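Local structure of oxidoreductase, NAD-binding/iron-sulfur cluster-binding protein (Nitratireductor pacificus pht-3B, 6ZXU) at residues G494-P508 and I531-C545. The protein acts as a catabolic reductive dehalogenase, binding cobalamin and two [4Fe-4S] clusters. Residues are numbered along the deposited sequence; the frame is centred on the assembly and turned at random.
Sequences GLGEVSRIGDTLLNP and IDFGLQDFCNQCRKC. With SF4 (iron/sulfur cluster), chain D.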
# COMPACT_ATOMS: atom_id res chain seq x y z
N GLY A 494 17.45 1.81 4.41
CA GLY A 494 17.84 2.16 3.09
C GLY A 494 16.71 2.03 2.07
O GLY A 494 16.96 1.72 0.93
N LEU A 495 15.51 2.45 2.46
CA LEU A 495 14.35 2.43 1.50
C LEU A 495 13.93 3.80 1.05
O LEU A 495 13.21 3.89 0.08
CB LEU A 495 13.17 1.66 2.08
CG LEU A 495 13.40 0.18 2.37
CD1 LEU A 495 12.22 -0.38 3.05
CD2 LEU A 495 13.79 -0.60 1.18
N GLY A 496 14.49 4.86 1.65
CA GLY A 496 14.19 6.21 1.24
C GLY A 496 15.16 7.19 1.82
O GLY A 496 15.90 6.89 2.69
N GLU A 497 15.15 8.40 1.26
CA GLU A 497 15.82 9.57 1.84
C GLU A 497 14.77 10.57 2.34
O GLU A 497 13.62 10.61 1.89
CB GLU A 497 16.66 10.31 0.78
CG GLU A 497 18.05 9.79 0.50
CD GLU A 497 18.89 10.78 -0.32
OE1 GLU A 497 19.22 11.88 0.21
OE2 GLU A 497 19.28 10.52 -1.46
N VAL A 498 15.17 11.32 3.34
CA VAL A 498 14.46 12.52 3.81
C VAL A 498 14.12 13.43 2.63
O VAL A 498 15.00 13.81 1.83
CB VAL A 498 15.33 13.27 4.83
CG1 VAL A 498 14.85 14.68 5.11
CG2 VAL A 498 15.33 12.47 6.15
N SER A 499 12.83 13.83 2.54
CA SER A 499 12.33 14.66 1.47
C SER A 499 11.70 15.95 2.03
O SER A 499 11.39 16.06 3.21
CB SER A 499 11.33 13.94 0.59
OG SER A 499 10.06 13.91 1.22
N ARG A 500 11.47 16.90 1.13
CA ARG A 500 10.81 18.16 1.54
C ARG A 500 9.42 17.92 2.08
O ARG A 500 8.96 18.60 2.99
CB ARG A 500 10.84 19.15 0.39
CG ARG A 500 10.09 20.47 0.70
CD ARG A 500 10.15 21.50 -0.45
NE ARG A 500 11.49 21.88 -0.74
CZ ARG A 500 12.26 22.70 -0.05
NH1 ARG A 500 11.75 23.36 1.01
NH2 ARG A 500 13.47 22.93 -0.46
N ILE A 501 8.69 16.96 1.58
CA ILE A 501 7.36 16.65 2.13
C ILE A 501 7.32 16.64 3.63
O ILE A 501 6.47 17.25 4.21
CB ILE A 501 6.79 15.36 1.52
CG1 ILE A 501 6.63 15.55 0.03
CG2 ILE A 501 5.48 15.01 2.12
CD1 ILE A 501 6.10 14.30 -0.78
N GLY A 502 8.27 15.98 4.27
CA GLY A 502 8.51 16.22 5.65
C GLY A 502 8.48 14.98 6.45
O GLY A 502 9.56 14.44 6.84
N ASP A 503 7.27 14.50 6.68
CA ASP A 503 7.04 13.29 7.45
C ASP A 503 6.85 12.10 6.54
O ASP A 503 6.31 11.07 6.97
CB ASP A 503 5.78 13.46 8.41
CG ASP A 503 6.13 14.29 9.77
OD1 ASP A 503 7.23 14.99 9.83
OD2 ASP A 503 5.35 14.14 10.80
N THR A 504 7.35 12.20 5.30
CA THR A 504 7.32 11.14 4.31
C THR A 504 8.74 11.03 3.72
O THR A 504 9.37 12.03 3.41
CB THR A 504 6.32 11.49 3.15
OG1 THR A 504 5.03 11.64 3.61
CG2 THR A 504 6.27 10.42 2.10
N LEU A 505 9.23 9.80 3.61
CA LEU A 505 10.49 9.50 2.95
C LEU A 505 10.26 9.07 1.51
O LEU A 505 9.25 8.47 1.17
CB LEU A 505 11.28 8.40 3.67
CG LEU A 505 11.98 9.00 4.94
CD1 LEU A 505 10.95 8.97 6.06
CD2 LEU A 505 13.19 8.27 5.29
N LEU A 506 11.21 9.39 0.65
CA LEU A 506 11.07 9.24 -0.76
C LEU A 506 12.04 8.17 -1.30
O LEU A 506 13.22 8.17 -1.03
CB LEU A 506 11.28 10.61 -1.42
CG LEU A 506 10.93 10.84 -2.88
CD1 LEU A 506 10.64 12.27 -3.09
CD2 LEU A 506 12.02 10.37 -3.86
N ASN A 507 11.50 7.24 -2.07
CA ASN A 507 12.19 6.10 -2.65
C ASN A 507 12.56 6.43 -4.10
O ASN A 507 11.81 7.11 -4.80
CB ASN A 507 11.24 4.85 -2.62
CG ASN A 507 11.80 3.67 -3.32
OD1 ASN A 507 11.67 3.49 -4.50
ND2 ASN A 507 12.48 2.82 -2.55
N PRO A 508 13.74 5.99 -4.58
CA PRO A 508 14.14 6.43 -5.91
C PRO A 508 13.33 5.82 -7.07
O PRO A 508 13.41 6.32 -8.20
CB PRO A 508 15.62 6.06 -5.96
CG PRO A 508 15.77 5.00 -4.94
CD PRO A 508 14.80 5.31 -3.85
N ILE A 531 20.68 4.89 2.01
CA ILE A 531 20.93 5.11 0.56
C ILE A 531 21.16 6.60 0.30
O ILE A 531 20.76 7.46 1.10
CB ILE A 531 19.80 4.59 -0.35
CG1 ILE A 531 18.51 5.22 0.05
CG2 ILE A 531 19.79 3.05 -0.34
CD1 ILE A 531 17.34 4.87 -0.84
N ASP A 532 21.90 6.88 -0.77
CA ASP A 532 22.16 8.25 -1.22
C ASP A 532 21.91 8.32 -2.73
O ASP A 532 22.71 7.80 -3.50
CB ASP A 532 23.55 8.66 -0.90
CG ASP A 532 23.87 10.11 -1.41
OD1 ASP A 532 23.00 10.90 -1.90
OD2 ASP A 532 25.03 10.51 -1.34
N PHE A 533 20.79 8.93 -3.15
CA PHE A 533 20.51 9.05 -4.52
C PHE A 533 20.38 10.53 -4.96
O PHE A 533 19.76 10.84 -6.00
CB PHE A 533 19.32 8.23 -4.97
CG PHE A 533 18.00 8.60 -4.32
CD1 PHE A 533 17.65 8.09 -3.08
CD2 PHE A 533 17.04 9.29 -5.02
CE1 PHE A 533 16.44 8.35 -2.49
CE2 PHE A 533 15.80 9.58 -4.42
CZ PHE A 533 15.49 9.12 -3.16
N GLY A 534 21.01 11.40 -4.22
CA GLY A 534 21.06 12.78 -4.61
C GLY A 534 19.82 13.59 -4.19
O GLY A 534 19.69 14.70 -4.62
N LEU A 535 18.93 13.06 -3.36
CA LEU A 535 17.65 13.73 -3.09
C LEU A 535 17.83 15.03 -2.37
O LEU A 535 17.04 15.94 -2.58
CB LEU A 535 16.65 12.84 -2.37
CG LEU A 535 15.24 13.38 -2.28
CD1 LEU A 535 14.57 13.43 -3.67
CD2 LEU A 535 14.43 12.56 -1.35
N GLN A 536 18.81 15.15 -1.50
CA GLN A 536 18.96 16.44 -0.73
C GLN A 536 19.16 17.58 -1.69
O GLN A 536 18.44 18.57 -1.66
CB GLN A 536 20.08 16.39 0.31
CG GLN A 536 19.95 15.28 1.33
CD GLN A 536 18.57 15.22 1.91
OE1 GLN A 536 18.12 16.17 2.59
NE2 GLN A 536 17.84 14.11 1.65
N ASP A 537 20.05 17.38 -2.64
CA ASP A 537 20.27 18.40 -3.71
C ASP A 537 19.00 18.62 -4.57
O ASP A 537 18.71 19.75 -4.95
CB ASP A 537 21.46 18.01 -4.58
CG ASP A 537 21.77 19.07 -5.70
OD1 ASP A 537 21.98 20.25 -5.29
OD2 ASP A 537 21.72 18.75 -6.93
N PHE A 538 18.28 17.56 -4.91
CA PHE A 538 17.10 17.68 -5.73
C PHE A 538 16.02 18.47 -5.00
O PHE A 538 15.48 19.46 -5.53
CB PHE A 538 16.55 16.32 -6.09
CG PHE A 538 15.56 16.35 -7.25
CD1 PHE A 538 14.31 16.71 -7.05
CD2 PHE A 538 15.92 15.87 -8.50
CE1 PHE A 538 13.39 16.73 -8.08
CE2 PHE A 538 15.02 15.83 -9.55
CZ PHE A 538 13.77 16.27 -9.34
N CYS A 539 15.60 17.99 -3.82
CA CYS A 539 14.55 18.67 -3.05
C CYS A 539 14.99 20.08 -2.74
O CYS A 539 14.21 20.99 -2.65
CB CYS A 539 14.22 17.99 -1.75
SG CYS A 539 13.18 16.60 -1.93
N ASN A 540 16.27 20.34 -2.62
CA ASN A 540 16.66 21.69 -2.36
C ASN A 540 16.36 22.71 -3.47
O ASN A 540 16.32 23.90 -3.28
CB ASN A 540 18.13 21.77 -2.15
CG ASN A 540 18.40 22.66 -1.05
OD1 ASN A 540 18.03 22.34 0.15
ND2 ASN A 540 18.91 23.85 -1.39
N GLN A 541 16.17 22.21 -4.66
CA GLN A 541 15.92 23.02 -5.84
C GLN A 541 14.48 22.95 -6.32
O GLN A 541 14.17 23.53 -7.32
CB GLN A 541 16.79 22.54 -7.03
CG GLN A 541 18.27 22.54 -6.85
CD GLN A 541 18.98 22.02 -8.07
OE1 GLN A 541 18.95 22.62 -9.13
NE2 GLN A 541 19.63 20.94 -7.92
N CYS A 542 13.65 22.16 -5.69
CA CYS A 542 12.30 21.94 -6.07
C CYS A 542 11.36 22.46 -4.95
O CYS A 542 11.74 22.50 -3.77
CB CYS A 542 12.06 20.45 -6.29
SG CYS A 542 10.46 19.86 -6.86
N ARG A 543 10.15 22.85 -5.30
CA ARG A 543 9.12 23.25 -4.33
C ARG A 543 7.77 22.80 -4.71
O ARG A 543 6.77 23.37 -4.24
CB ARG A 543 9.05 24.76 -4.17
CG ARG A 543 10.33 25.46 -3.78
CD ARG A 543 10.69 25.17 -2.36
NE ARG A 543 11.90 25.91 -1.91
CZ ARG A 543 13.16 25.65 -2.27
NH1 ARG A 543 13.44 24.67 -3.11
NH2 ARG A 543 14.14 26.38 -1.79
N LYS A 544 7.64 21.77 -5.53
CA LYS A 544 6.33 21.44 -6.09
C LYS A 544 5.31 20.98 -5.02
O LYS A 544 4.15 21.38 -5.04
CB LYS A 544 6.50 20.47 -7.24
CG LYS A 544 5.18 20.15 -7.97
CD LYS A 544 5.44 19.64 -9.36
CE LYS A 544 4.13 19.29 -10.04
NZ LYS A 544 4.32 19.17 -11.52
N CYS A 545 5.70 20.06 -4.15
CA CYS A 545 4.86 19.60 -3.08
C CYS A 545 4.42 20.78 -2.23
O CYS A 545 3.25 20.83 -1.85
CB CYS A 545 5.59 18.56 -2.22
SG CYS A 545 7.23 19.12 -1.54
FE1 SF4 D . 8.76 17.99 -2.75
FE2 SF4 D . 10.07 18.29 -5.21
FE3 SF4 D . 9.26 15.84 -4.44
FE4 SF4 D . 11.32 16.98 -3.07
S1 SF4 D . 11.20 16.40 -5.27
S2 SF4 D . 9.58 15.98 -2.20
S3 SF4 D . 10.60 19.11 -3.18
S4 SF4 D . 8.03 17.68 -4.86
O HOH W 1 18.32 5.65 3.58
O HOH W 2 21.44 12.90 -1.08
O HOH W 3 15.72 23.79 1.02
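The Phe533 ring has Pro508 CB in a CH-pi contact over the centre of one face, 3.7 Å from the ring centroid; the opposite face has Leu535 CB over its rim and Glu497 OE2 off-centre near CD1, with Leu506 CD2 at the edge. At the other end the guanidinium of Arg500 lies flat on that of Arg543, planes 18° apart, with Cys539 O and cluster sulfur S3 at its edge. Arg543 belongs to the ferredoxin-type CxxCxxC motif, whose Cys539, Cys542 and Cys545 bind three irons of a [4Fe-4S] cluster. The hairpin 497-506 packs against it, and its turn and return strand reach cobalamin through Ile501 O, Asp503 OD2 and Leu505 N. Glu497 OE2 takes Phe533 N (2.8 Å) and Leu535 N (3.2 Å) from opposite faces of the carboxylate, while OE1 receives Gln536 NE2 nearly straight (172°) and bonds Thr300 OG1. Gln536 NE2 also donates to Val498 O (2.9 Å), and its OE1 bonds Lys559 NZ. An alanine at Glu497 is likely to leave the N-H groups of Phe533, just before the helix, and Leu535, in its first turn, without their shared acceptor, and Gln536 NE2 with one acceptor fewer. Arg500, bent at chi3 (-60°), sends NH2 to Cys539 O at 3.0 Å, and NH1 bonds Ser555 O and Gly557 O. Its backbone N donates to the iron-bound Cys539 SG at 3.5 Å.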